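Long-range contacts in glycoside Hydrolase (Bacteroides uniformis, PDB 5T99), which probably hydrolyses galactosidic bonds during agarose breakdown, as a family 2 glycoside hydrolase that binds the galactose-like inhibitor D-galacto-isofagomine: residues 312-317 with 332-337; 496-501 with 597-602; 500-505 with 785-790; 584-589 with 769-774. One frame throughout, in Å; residues are numbered along the deposited sequence.

In the fold
The four contacts differ in burial and in chemistry, and the two do not run in step. Contact 1 is buried near the middle of the chain and joins a barrel strand to its helix, with apolar packing and one solvated lysine. Contact 2 is also buried, but almost wholly polar: basic side chains of 597-602 hold the loop 496-501. That loop continues into contact 3, which shares S500 and S501 and reaches the C-terminal domain at the surface through a serine-carbonyl bond. Contact 4, partly buried, brings the same domain against another barrel loop by ring and methyl packing. Contacts 2 and 4 are joined directly, since K597 and R599 bind carbonyls of G588 and F587.

Contact 1: residues 312-317 with 332-337. With EDO (1,2-ethanediol), chain Q.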
loop_
_atom_site.group_PDB
_atom_site.type_symbol
_atom_site.label_atom_id
_atom_site.label_comp_id
_atom_site.label_asym_id
_atom_site.label_seq_id
_atom_site.Cartn_x
_atom_site.Cartn_y
_atom_site.Cartn_z
ATOM N N VAL A 312 1.228 9.165 4.358
ATOM C CA VAL A 312 1.276 8.028 5.263
ATOM C C VAL A 312 2.256 6.983 4.736
ATOM O O VAL A 312 2.417 6.820 3.515
ATOM C CB VAL A 312 -0.118 7.390 5.494
ATOM C CG1 VAL A 312 -1.111 8.442 5.952
ATOM C CG2 VAL A 312 -0.636 6.697 4.249
ATOM N N CYS A 313 2.928 6.309 5.668
ATOM C CA CYS A 313 3.661 5.102 5.359
ATOM C C CYS A 313 2.688 3.967 5.504
ATOM O O CYS A 313 1.836 3.996 6.398
ATOM C CB CYS A 313 4.830 4.901 6.323
ATOM S SG CYS A 313 6.036 6.228 6.244
ATOM N N LEU A 314 2.819 2.963 4.645
ATOM C CA LEU A 314 2.004 1.751 4.712
ATOM C C LEU A 314 2.888 0.551 4.444
ATOM O O LEU A 314 3.706 0.584 3.507
ATOM C CB LEU A 314 0.894 1.780 3.653
ATOM C CG LEU A 314 -0.270 2.756 3.811
ATOM C CD1 LEU A 314 -1.162 2.722 2.580
ATOM C CD2 LEU A 314 -1.080 2.418 5.042
ATOM N N HIS A 315 2.733 -0.498 5.259
ATOM C CA HIS A 315 3.317 -1.794 4.935
ATOM C C HIS A 315 2.380 -2.554 4.027
ATOM O O HIS A 315 1.202 -2.245 3.945
ATOM C CB HIS A 315 3.691 -2.606 6.179
ATOM C CG HIS A 315 5.053 -2.281 6.712
ATOM N ND1 HIS A 315 6.200 -2.435 5.959
ATOM C CD2 HIS A 315 5.453 -1.799 7.916
ATOM C CE1 HIS A 315 7.245 -2.052 6.672
ATOM N NE2 HIS A 315 6.820 -1.668 7.865
ATOM N N HIS A 316 2.943 -3.533 3.330
ATOM C CA HIS A 316 2.263 -4.194 2.229
ATOM C C HIS A 316 1.163 -5.155 2.621
ATOM O O HIS A 316 0.297 -5.436 1.793
ATOM C CB HIS A 316 3.258 -4.895 1.303
ATOM C CG HIS A 316 3.895 -6.113 1.894
ATOM N ND1 HIS A 316 4.857 -6.050 2.883
ATOM C CD2 HIS A 316 3.727 -7.426 1.617
ATOM C CE1 HIS A 316 5.249 -7.272 3.192
ATOM N NE2 HIS A 316 4.579 -8.125 2.439
ATOM N N ASP A 317 1.167 -5.665 3.857
ATOM C CA ASP A 317 0.080 -6.565 4.278
ATOM C C ASP A 317 -1.262 -5.840 4.287
ATOM O O ASP A 317 -1.326 -4.590 4.304
ATOM C CB ASP A 317 0.369 -7.248 5.629
ATOM C CG ASP A 317 0.184 -6.329 6.833
ATOM O OD1 ASP A 317 -0.965 -5.916 7.110
ATOM O OD2 ASP A 317 1.185 -6.075 7.547
ATOM N N ARG A 332 -9.746 -0.315 -0.752
ATOM C CA ARG A 332 -10.376 0.063 0.515
ATOM C C ARG A 332 -9.409 0.815 1.427
ATOM O O ARG A 332 -9.736 1.898 1.942
ATOM C CB ARG A 332 -10.903 -1.181 1.226
ATOM C CG ARG A 332 -11.477 -0.939 2.608
ATOM C CD ARG A 332 -12.106 -2.211 3.128
ATOM N NE ARG A 332 -12.551 -2.091 4.508
ATOM C CZ ARG A 332 -11.836 -2.398 5.593
ATOM N NH1 ARG A 332 -10.575 -2.839 5.514
ATOM N NH2 ARG A 332 -12.403 -2.265 6.788
ATOM N N LYS A 333 -8.225 0.243 1.615
ATOM C CA LYS A 333 -7.168 0.887 2.409
ATOM C C LYS A 333 -6.864 2.301 1.905
ATOM O O LYS A 333 -6.848 3.234 2.676
ATOM C CB LYS A 333 -5.905 0.024 2.408
ATOM C CG LYS A 333 -4.800 0.539 3.309
ATOM C CD LYS A 333 -3.806 -0.552 3.674
ATOM C CE LYS A 333 -3.050 -1.082 2.469
ATOM N NZ LYS A 333 -2.131 -2.186 2.869
ATOM N N LEU A 334 -6.680 2.458 0.604
ATOM C CA LEU A 334 -6.403 3.776 0.024
ATOM C C LEU A 334 -7.593 4.735 0.123
ATOM O O LEU A 334 -7.402 5.928 0.403
ATOM C CB LEU A 334 -5.916 3.635 -1.428
ATOM C CG LEU A 334 -4.563 2.913 -1.558
ATOM C CD1 LEU A 334 -4.225 2.669 -3.010
ATOM C CD2 LEU A 334 -3.444 3.709 -0.901
ATOM N N GLN A 335 -8.809 4.215 -0.072
ATOM C CA GLN A 335 -10.034 5.016 0.078
ATOM C C GLN A 335 -10.193 5.580 1.495
ATOM O O GLN A 335 -10.537 6.758 1.678
ATOM C CB GLN A 335 -11.263 4.184 -0.255
ATOM C CG GLN A 335 -11.467 3.948 -1.737
ATOM C CD GLN A 335 -12.608 2.986 -2.019
ATOM O OE1 GLN A 335 -12.985 2.170 -1.168
ATOM N NE2 GLN A 335 -13.163 3.072 -3.225
ATOM N N ILE A 336 -9.940 4.726 2.484
ATOM C CA ILE A 336 -10.006 5.139 3.893
ATOM C C ILE A 336 -8.945 6.205 4.166
ATOM O O ILE A 336 -9.241 7.234 4.776
ATOM C CB ILE A 336 -9.941 3.918 4.847
ATOM C CG1 ILE A 336 -11.276 3.154 4.776
ATOM C CG2 ILE A 336 -9.658 4.331 6.284
ATOM C CD1 ILE A 336 -11.227 1.750 5.342
ATOM N N MET A 337 -7.734 5.995 3.664
ATOM C CA MET A 337 -6.703 7.037 3.752
ATOM C C MET A 337 -7.137 8.359 3.073
ATOM O O MET A 337 -6.958 9.434 3.663
ATOM C CB MET A 337 -5.358 6.523 3.227
ATOM C CG MET A 337 -4.738 5.427 4.085
ATOM S SD MET A 337 -4.189 6.004 5.714
ATOM C CE MET A 337 -5.609 5.610 6.734
HETATM C C1 EDO Q . 1.846 -0.868 -0.237
HETATM O O1 EDO Q . 2.753 -1.957 -0.114
HETATM C C2 EDO Q . 2.232 0.248 0.724
HETATM O O2 EDO Q . 3.641 0.503 0.681
HETATM O O HOH W 1 -0.871 -1.670 5.372
HETATM O O HOH W 2 -0.946 -3.117 0.515
#
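V312 faces M337 and L314 faces K333 where strand 305-313 runs past helix 327-339, the CA atoms of V312 and M337 lying 8.2 Å apart. Both methyls of V312 rest on the sulfur of M337, with CG2 3.9 Å from SD. The methionine gets there by folding back at chi2 (-68°). Next to it L314 CD1 packs on L334 CD2 at 4.3 Å. The pairing is that of a TIM-barrel beta-alpha-beta unit, in which helix 327-339 covers the strand and L334 also touches I345 on the next strand. K333 reaches across from the helix to the loop, and its bend at chi3 (64°) brings NZ among backbone oxygens. NZ donates to a water (2.8 Å from NZ to the water oxygen) that in turn donates to H316 O, and to a second water beside H315 O. It is also hydrogen-bonded to N318 OD1 and stands 2.9 Å from D317 O. The D317 carboxylate, bonded to G319 N through OD1 and L559 N through OD2, is near NZ without touching it. H315 turns away, its side chain about 5 Å from the bound galacto-isofagomine at the nearest atoms.

Contact 2: residues 496-501 with 597-602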
loop_
_atom_site.group_PDB
_atom_site.type_symbol
_atom_site.label_atom_id
_atom_site.label_comp_id
_atom_site.label_asym_id
_atom_site.label_seq_id
_atom_site.Cartn_x
_atom_site.Cartn_y
_atom_site.Cartn_z
ATOM N N SER A 496 5.728 11.182 13.711
ATOM C CA SER A 496 4.907 10.818 14.862
ATOM C C SER A 496 5.359 9.514 15.525
ATOM O O SER A 496 6.071 9.569 16.499
ATOM C CB SER A 496 3.401 10.805 14.529
ATOM O OG SER A 496 2.632 10.737 15.714
ATOM N N SER A 497 4.975 8.360 14.981
ATOM C CA SER A 497 5.080 7.056 15.677
ATOM C C SER A 497 4.332 6.998 17.030
ATOM O O SER A 497 4.640 6.171 17.889
ATOM C CB SER A 497 6.547 6.592 15.811
ATOM O OG SER A 497 6.884 5.699 14.764
ATOM N N CYS A 498 3.315 7.850 17.175
ATOM C CA CYS A 498 2.379 7.802 18.281
ATOM C C CYS A 498 1.631 6.476 18.180
ATOM O O CYS A 498 1.343 5.982 17.080
ATOM C CB CYS A 498 1.403 8.982 18.173
ATOM S SG CYS A 498 0.284 9.230 19.576
ATOM N N THR A 499 1.344 5.885 19.330
ATOM C CA THR A 499 0.678 4.594 19.396
ATOM C C THR A 499 -0.660 4.716 20.116
ATOM O O THR A 499 -0.821 5.551 21.015
ATOM C CB THR A 499 1.563 3.566 20.121
ATOM O OG1 THR A 499 1.962 4.088 21.395
ATOM C CG2 THR A 499 2.797 3.279 19.298
ATOM N N SER A 500 -1.601 3.863 19.721
ATOM C CA SER A 500 -2.897 3.758 20.382
ATOM C C SER A 500 -3.588 2.448 20.023
ATOM O O SER A 500 -3.269 1.823 19.008
ATOM C CB SER A 500 -3.793 4.940 20.018
ATOM O OG SER A 500 -4.009 5.038 18.626
ATOM N N SER A 501 -4.496 2.014 20.892
ATOM C CA SER A 501 -5.419 0.918 20.592
ATOM C C SER A 501 -6.795 1.547 20.388
ATOM O O SER A 501 -7.161 2.466 21.126
ATOM C CB SER A 501 -5.460 -0.097 21.737
ATOM O OG SER A 501 -4.164 -0.598 22.048
ATOM N N LYS A 597 -9.230 4.728 14.415
ATOM C CA LYS A 597 -9.042 5.083 15.817
ATOM C C LYS A 597 -9.351 6.559 15.915
ATOM O O LYS A 597 -9.602 7.210 14.890
ATOM C CB LYS A 597 -7.610 4.820 16.256
ATOM C CG LYS A 597 -7.144 3.383 16.077
ATOM C CD LYS A 597 -5.650 3.254 16.348
ATOM C CE LYS A 597 -5.122 1.895 15.892
ATOM N NZ LYS A 597 -3.638 1.757 15.940
ATOM N N ASP A 598 -9.322 7.110 17.125
ATOM C CA ASP A 598 -9.550 8.552 17.287
ATOM C C ASP A 598 -8.502 9.377 16.525
ATOM O O ASP A 598 -8.783 10.502 16.133
ATOM C CB ASP A 598 -9.529 8.968 18.759
ATOM C CG ASP A 598 -10.612 8.298 19.570
ATOM O OD1 ASP A 598 -11.802 8.408 19.194
ATOM O OD2 ASP A 598 -10.256 7.657 20.585
ATOM N N ARG A 599 -7.311 8.803 16.344
ATOM C CA ARG A 599 -6.197 9.438 15.647
ATOM C C ARG A 599 -6.528 9.810 14.204
ATOM O O ARG A 599 -6.130 10.877 13.737
ATOM C CB ARG A 599 -4.965 8.522 15.686
ATOM C CG ARG A 599 -3.668 9.174 15.202
ATOM C CD ARG A 599 -2.551 9.070 16.245
ATOM N NE ARG A 599 -2.425 7.719 16.801
ATOM C CZ ARG A 599 -1.912 6.671 16.158
ATOM N NH1 ARG A 599 -1.431 6.779 14.917
ATOM N NH2 ARG A 599 -1.872 5.487 16.771
ATOM N N PHE A 600 -7.253 8.924 13.521
ATOM C CA PHE A 600 -7.856 9.218 12.218
ATOM C C PHE A 600 -8.517 10.583 12.162
ATOM O O PHE A 600 -8.327 11.323 11.200
ATOM C CB PHE A 600 -8.883 8.140 11.862
ATOM C CG PHE A 600 -9.654 8.396 10.596
ATOM C CD1 PHE A 600 -9.218 7.875 9.380
ATOM C CD2 PHE A 600 -10.851 9.113 10.623
ATOM C CE1 PHE A 600 -9.956 8.084 8.217
ATOM C CE2 PHE A 600 -11.588 9.327 9.461
ATOM C CZ PHE A 600 -11.142 8.810 8.260
ATOM N N TYR A 601 -9.282 10.914 13.200
ATOM C CA TYR A 601 -10.061 12.155 13.220
ATOM C C TYR A 601 -9.204 13.363 13.535
ATOM O O TYR A 601 -9.475 14.450 13.035
ATOM C CB TYR A 601 -11.253 12.029 14.174
ATOM C CG TYR A 601 -12.172 10.935 13.721
ATOM C CD1 TYR A 601 -13.103 11.160 12.704
ATOM C CD2 TYR A 601 -12.075 9.650 14.255
ATOM C CE1 TYR A 601 -13.936 10.140 12.248
ATOM C CE2 TYR A 601 -12.908 8.630 13.820
ATOM C CZ TYR A 601 -13.825 8.880 12.806
ATOM O OH TYR A 601 -14.631 7.879 12.364
ATOM N N LEU A 602 -8.170 13.180 14.351
ATOM C CA LEU A 602 -7.181 14.251 14.562
ATOM C C LEU A 602 -6.534 14.638 13.222
ATOM O O LEU A 602 -6.462 15.814 12.881
ATOM C CB LEU A 602 -6.118 13.832 15.587
ATOM C CG LEU A 602 -5.054 14.866 15.968
ATOM C CD1 LEU A 602 -5.676 16.122 16.550
ATOM C CD2 LEU A 602 -4.076 14.265 16.965
HETATM O O HOH W 3 0.100 9.352 14.102
HETATM O O HOH W 4 -6.118 7.114 18.843
#
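S500 OG is gripped from several sides: R599 NH2 donates to it at 2.9 Å, a water bridges it to R599 N through a weak bond, and D524 OD1 makes a further weak bond. The arginine leaves its helix with CG trans to the backbone N (chi1 -170°) and bends at chi3 (47°), which turns the guanidinium toward S500. Its bond is bent, with an N-H...O angle of 138°. Over one face of the group lies C498 O, 3.3 Å from R599 NH2 but too poorly aligned to bond. R599 NE pairs with D524 and NH1 with F587 O, which fixes the plane. With an alanine in place of R599, D524 would probably lose its cationic mate, and the S500 hydroxyl and F587 carbonyl these donors. K597 comes alongside as a nearly straight chain. Its NZ donates to S500 O at 3.1 Å, from above the carbonyl plane, while D557 and G588 O also hold the ammonium. Just upstream, S497 OG bonds to the galacto-isofagomine and to Y473. The loop follows barrel strand 490-495; helix 598-607 lies between it and helix 327-339, with R599 and L602 on P534 of helix 534-543 and F600 against I336.

Contact 3: residues 500-505 with 785-790; sequences SSRGVY and SGMCML
R502 and M787 cross at about a right angle where a type II beta turn of the barrel loop, S501 to V504, meets the start of strand 787-793 in the C-terminal domain. The arginine occupies the second position of the turn and leaves it with CG trans to the backbone N (chi1 -175°), which sends the chain toward the strand. A bend at chi3 then presents the guanidinium edge-on to two backbone oxygens: S785 O lies 3.5 Å from R502 NH1, and M787 O is near NH2. Its firmer partners stand just beyond, with NE in a salt bridge to D591 and NH2 bonded to N767 O and F784 O. M787 lies across this group, so that its thioether chain packs against a cation already tied down by carbonyls and a carboxylate.

S785 meets the backbone of the turn itself. With OG lying trans to its own carbonyl carbon (chi1 -63°), the hydroxyl of S785 donates through OG to R502 O at 2.8 Å. The approach is slightly tilted from the carbonyl plane, with a C=O...O angle of 144°. A valine here is likely to leave the R502 carbonyl without this donor and set an apolar branch against it. The fit is close at G503, which has a positive phi: G503 CA lies 5.3 Å from S785 CA, and a beta carbon on the glycine would collide with S785 CB. V504, the last residue of the turn, brings CG2 to 3.7 Å from S785 OG.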
loop_
_atom_site.group_PDB
_atom_site.type_symbol
_atom_site.label_atom_id
_atom_site.label_comp_id
_atom_site.label_asym_id
_atom_site.label_seq_id
_atom_site.Cartn_x
_atom_site.Cartn_y
_atom_site.Cartn_z
ATOM N N SER A 500 -1.601 3.863 19.721
ATOM C CA SER A 500 -2.897 3.758 20.382
ATOM C C SER A 500 -3.588 2.448 20.023
ATOM O O SER A 500 -3.269 1.823 19.008
ATOM C CB SER A 500 -3.793 4.940 20.018
ATOM O OG SER A 500 -4.009 5.038 18.626
ATOM N N SER A 501 -4.496 2.014 20.892
ATOM C CA SER A 501 -5.419 0.918 20.592
ATOM C C SER A 501 -6.795 1.547 20.388
ATOM O O SER A 501 -7.161 2.466 21.126
ATOM C CB SER A 501 -5.460 -0.097 21.737
ATOM O OG SER A 501 -4.164 -0.598 22.048
ATOM N N ARG A 502 -7.536 1.064 19.386
ATOM C CA ARG A 502 -8.870 1.592 19.051
ATOM C C ARG A 502 -9.816 1.496 20.238
ATOM O O ARG A 502 -9.990 0.415 20.789
ATOM C CB ARG A 502 -9.490 0.807 17.880
ATOM C CG ARG A 502 -10.820 1.377 17.384
ATOM C CD ARG A 502 -11.276 0.735 16.079
ATOM N NE ARG A 502 -11.341 -0.718 16.185
ATOM C CZ ARG A 502 -12.292 -1.406 16.820
ATOM N NH1 ARG A 502 -13.309 -0.793 17.423
ATOM N NH2 ARG A 502 -12.224 -2.737 16.855
ATOM N N GLY A 503 -10.418 2.619 20.616
ATOM C CA GLY A 503 -11.433 2.647 21.664
ATOM C C GLY A 503 -10.994 2.258 23.073
ATOM O O GLY A 503 -11.821 1.817 23.865
ATOM N N VAL A 504 -9.708 2.429 23.387
ATOM C CA VAL A 504 -9.172 2.111 24.709
ATOM C C VAL A 504 -8.644 3.389 25.337
ATOM O O VAL A 504 -7.777 4.037 24.775
ATOM C CB VAL A 504 -8.055 1.051 24.637
ATOM C CG1 VAL A 504 -7.460 0.789 26.018
ATOM C CG2 VAL A 504 -8.600 -0.242 24.037
ATOM N N TYR A 505 -9.186 3.737 26.500
ATOM C CA TYR A 505 -8.791 4.923 27.262
ATOM C C TYR A 505 -8.430 4.460 28.669
ATOM O O TYR A 505 -9.163 3.651 29.278
ATOM C CB TYR A 505 -9.942 5.938 27.300
ATOM C CG TYR A 505 -10.556 6.130 25.949
ATOM C CD1 TYR A 505 -10.015 7.039 25.043
ATOM C CD2 TYR A 505 -11.636 5.351 25.540
ATOM C CE1 TYR A 505 -10.561 7.194 23.788
ATOM C CE2 TYR A 505 -12.187 5.494 24.277
ATOM C CZ TYR A 505 -11.642 6.414 23.407
ATOM O OH TYR A 505 -12.187 6.557 22.155
ATOM N N SER A 785 -13.339 -3.389 21.521
ATOM C CA SER A 785 -13.924 -2.063 21.704
ATOM C C SER A 785 -15.230 -1.849 20.920
ATOM O O SER A 785 -15.412 -0.828 20.249
ATOM C CB SER A 785 -12.885 -0.984 21.382
ATOM O OG SER A 785 -11.790 -1.068 22.277
ATOM N N GLY A 786 -16.121 -2.839 21.016
ATOM C CA GLY A 786 -17.452 -2.795 20.421
ATOM C C GLY A 786 -17.607 -3.430 19.049
ATOM O O GLY A 786 -18.741 -3.690 18.622
ATOM N N MET A 787 -16.498 -3.692 18.354
ATOM C CA MET A 787 -16.571 -4.047 16.942
ATOM C C MET A 787 -15.597 -5.126 16.523
ATOM O O MET A 787 -14.559 -5.355 17.151
ATOM C CB MET A 787 -16.341 -2.808 16.064
ATOM C CG MET A 787 -17.549 -1.884 15.947
ATOM S SD MET A 787 -17.308 -0.474 14.837
ATOM C CE MET A 787 -16.508 0.712 15.920
ATOM N N CYS A 788 -15.967 -5.790 15.441
ATOM C CA CYS A 788 -15.065 -6.652 14.715
ATOM C C CYS A 788 -15.470 -6.588 13.230
ATOM O O CYS A 788 -16.309 -5.762 12.850
ATOM C CB CYS A 788 -15.055 -8.063 15.321
ATOM S SG CYS A 788 -16.575 -9.016 15.181
ATOM N N MET A 789 -14.849 -7.406 12.390
ATOM C CA MET A 789 -14.952 -7.218 10.945
ATOM C C MET A 789 -14.950 -8.562 10.260
ATOM O O MET A 789 -14.004 -9.330 10.421
ATOM C CB MET A 789 -13.770 -6.375 10.452
ATOM C CG MET A 789 -13.726 -6.113 8.946
ATOM S SD MET A 789 -15.003 -4.986 8.366
ATOM C CE MET A 789 -14.506 -3.472 9.199
ATOM N N LEU A 790 -16.007 -8.817 9.494
ATOM C CA LEU A 790 -16.148 -10.036 8.717
ATOM C C LEU A 790 -15.807 -9.715 7.271
ATOM O O LEU A 790 -16.248 -8.698 6.742
ATOM C CB LEU A 790 -17.597 -10.550 8.805
ATOM C CG LEU A 790 -17.940 -11.744 7.907
ATOM C CD1 LEU A 790 -17.170 -12.970 8.357
ATOM C CD2 LEU A 790 -19.432 -12.023 7.900
#

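Contact 4: residues 584-589 with 769-774. With GIF (D-galacto-isofagomine), chain C.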
loop_
_atom_site.group_PDB
_atom_site.type_symbol
_atom_site.label_atom_id
_atom_site.label_comp_id
_atom_site.label_asym_id
_atom_site.label_seq_id
_atom_site.Cartn_x
_atom_site.Cartn_y
_atom_site.Cartn_z
ATOM N N SER A 584 1.130 -7.538 16.304
ATOM C CA SER A 584 0.910 -6.471 15.312
ATOM C C SER A 584 1.030 -5.075 15.939
ATOM O O SER A 584 1.289 -4.941 17.138
ATOM C CB SER A 584 -0.421 -6.687 14.544
ATOM O OG SER A 584 -1.583 -6.467 15.325
ATOM N N SER A 585 0.869 -4.039 15.120
ATOM C CA SER A 585 1.242 -2.684 15.517
ATOM C C SER A 585 0.137 -1.913 16.212
ATOM O O SER A 585 -1.042 -2.314 16.201
ATOM C CB SER A 585 1.728 -1.897 14.296
ATOM O OG SER A 585 0.655 -1.553 13.442
ATOM N N TYR A 586 0.561 -0.805 16.822
ATOM C CA TYR A 586 -0.318 0.212 17.376
ATOM C C TYR A 586 -0.116 1.599 16.725
ATOM O O TYR A 586 -0.816 2.567 17.068
ATOM C CB TYR A 586 -0.046 0.345 18.879
ATOM C CG TYR A 586 -0.214 -0.926 19.690
ATOM C CD1 TYR A 586 -1.367 -1.151 20.446
ATOM C CD2 TYR A 586 0.798 -1.887 19.730
ATOM C CE1 TYR A 586 -1.517 -2.303 21.205
ATOM C CE2 TYR A 586 0.655 -3.043 20.479
ATOM C CZ TYR A 586 -0.503 -3.238 21.221
ATOM O OH TYR A 586 -0.640 -4.384 21.952
ATOM N N PHE A 587 0.825 1.695 15.785
ATOM C CA PHE A 587 1.201 2.973 15.156
ATOM C C PHE A 587 0.126 3.530 14.213
ATOM O O PHE A 587 0.097 4.724 13.931
ATOM C CB PHE A 587 2.499 2.803 14.348
ATOM C CG PHE A 587 3.717 2.499 15.178
ATOM C CD1 PHE A 587 4.203 3.421 16.087
ATOM C CD2 PHE A 587 4.411 1.304 15.003
ATOM C CE1 PHE A 587 5.339 3.151 16.837
ATOM C CE2 PHE A 587 5.551 1.025 15.749
ATOM C CZ PHE A 587 6.013 1.951 16.674
ATOM N N GLY A 588 -0.727 2.652 13.702
ATOM C CA GLY A 588 -1.739 3.020 12.722
ATOM C C GLY A 588 -2.737 4.039 13.232
ATOM O O GLY A 588 -3.179 3.958 14.377
ATOM N N ALA A 589 -3.067 5.013 12.387
ATOM C CA ALA A 589 -4.212 5.889 12.630
ATOM C C ALA A 589 -5.532 5.116 12.473
ATOM O O ALA A 589 -6.543 5.459 13.094
ATOM C CB ALA A 589 -4.173 7.069 11.679
ATOM N N ASN A 769 -7.245 -5.796 17.262
ATOM C CA ASN A 769 -6.584 -6.079 18.530
ATOM C C ASN A 769 -5.220 -6.641 18.227
ATOM O O ASN A 769 -5.097 -7.686 17.599
ATOM C CB ASN A 769 -7.378 -7.089 19.372
ATOM C CG ASN A 769 -6.753 -7.338 20.751
ATOM O OD1 ASN A 769 -5.800 -6.668 21.170
ATOM N ND2 ASN A 769 -7.297 -8.304 21.456
ATOM N N ALA A 770 -4.205 -5.937 18.702
ATOM C CA ALA A 770 -2.825 -6.285 18.437
ATOM C C ALA A 770 -2.365 -7.473 19.259
ATOM O O ALA A 770 -1.503 -8.227 18.810
ATOM C CB ALA A 770 -1.929 -5.092 18.719
ATOM N N ALA A 771 -2.938 -7.639 20.452
ATOM C CA ALA A 771 -2.461 -8.636 21.412
ATOM C C ALA A 771 -3.396 -9.843 21.555
ATOM O O ALA A 771 -3.635 -10.316 22.652
ATOM C CB ALA A 771 -2.237 -7.960 22.761
ATOM N N THR A 772 -3.903 -10.350 20.443
ATOM C CA THR A 772 -4.676 -11.588 20.443
ATOM C C THR A 772 -4.005 -12.594 19.530
ATOM O O THR A 772 -3.182 -12.227 18.692
ATOM C CB THR A 772 -6.146 -11.375 20.000
ATOM O OG1 THR A 772 -6.807 -12.640 19.906
ATOM C CG2 THR A 772 -6.250 -10.671 18.648
ATOM N N THR A 773 -4.374 -13.858 19.703
ATOM C CA THR A 773 -3.906 -14.947 18.851
ATOM C C THR A 773 -5.041 -15.615 18.066
ATOM O O THR A 773 -4.848 -16.698 17.513
ATOM C CB THR A 773 -3.176 -16.022 19.691
ATOM O OG1 THR A 773 -4.057 -16.509 20.715
ATOM C CG2 THR A 773 -1.905 -15.447 20.318
ATOM N N GLU A 774 -6.217 -14.987 18.009
ATOM C CA GLU A 774 -7.315 -15.515 17.189
ATOM C C GLU A 774 -6.882 -15.628 15.746
ATOM O O GLU A 774 -6.228 -14.732 15.228
ATOM C CB GLU A 774 -8.532 -14.604 17.222
ATOM C CG GLU A 774 -9.370 -14.703 18.478
ATOM C CD GLU A 774 -10.347 -13.552 18.565
ATOM O OE1 GLU A 774 -9.903 -12.420 18.869
ATOM O OE2 GLU A 774 -11.549 -13.779 18.307
HETATM C C GIF C . 11.286 2.608 10.694
HETATM N N GIF C . 11.274 3.704 11.651
HETATM O O GIF C . 8.693 3.529 15.214
HETATM C C1 GIF C . 9.956 1.881 10.718
HETATM O O1 GIF C . 10.457 0.576 12.673
HETATM C C2 GIF C . 9.536 1.527 12.143
HETATM O O2 GIF C . 10.061 0.688 9.944
HETATM C C3 GIF C . 9.494 2.759 13.041
HETATM C C4 GIF C . 10.836 3.482 13.019
HETATM C C5 GIF C . 9.121 2.377 14.474
#
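The wall of the galacto-isofagomine pocket that carries F587 belongs to a loop after barrel strand 549-552, and the C-terminal domain touches this loop where Y586 meets A770. The methyl of A770 sits over one face of the Y586 ring in a CH-pi contact, CB standing 3.8 Å from the ring centroid and 27° off its normal. It is shifted toward the phenolic end, so that the ring atom of Y586 nearest to A770 CB is CZ, at 3.4 Å. From this end the Y586 hydroxyl bonds to S582 OG, and A771 CB lies beside it, 4.0 Å from Y586 OH. A second side chain of the barrel loop lies against the same alanine: S584 OG comes within 3.4 Å of A770 CA, a position its chi1 of 71° gives it by tucking the oxygen between backbone N and carbonyl carbon. S585 O also passes A770 CB at 3.9 Å.

The opposing loop is shaped by its own side chains. N769 OD1 accepts from A771 N at 3.1 Å in an Asx turn that brackets A770, and also binds Q519 NE2. Further along, T772 OG1 accepts from E774 N in an ST turn. One residue beyond Y586, the F587 ring meets the ligand obliquely, with F587 CZ 3.4 Å from its hydroxymethyl oxygen O, and packs edge-to-face with W553.

No hydrogen bond crosses between 584-589 and 769-774, though R583 NH1 binds E774 O close by; the face-on packing of A770 is therefore mainly dispersion and shape, a small methyl fitted against an aromatic ring next door to a ligand-binding residue.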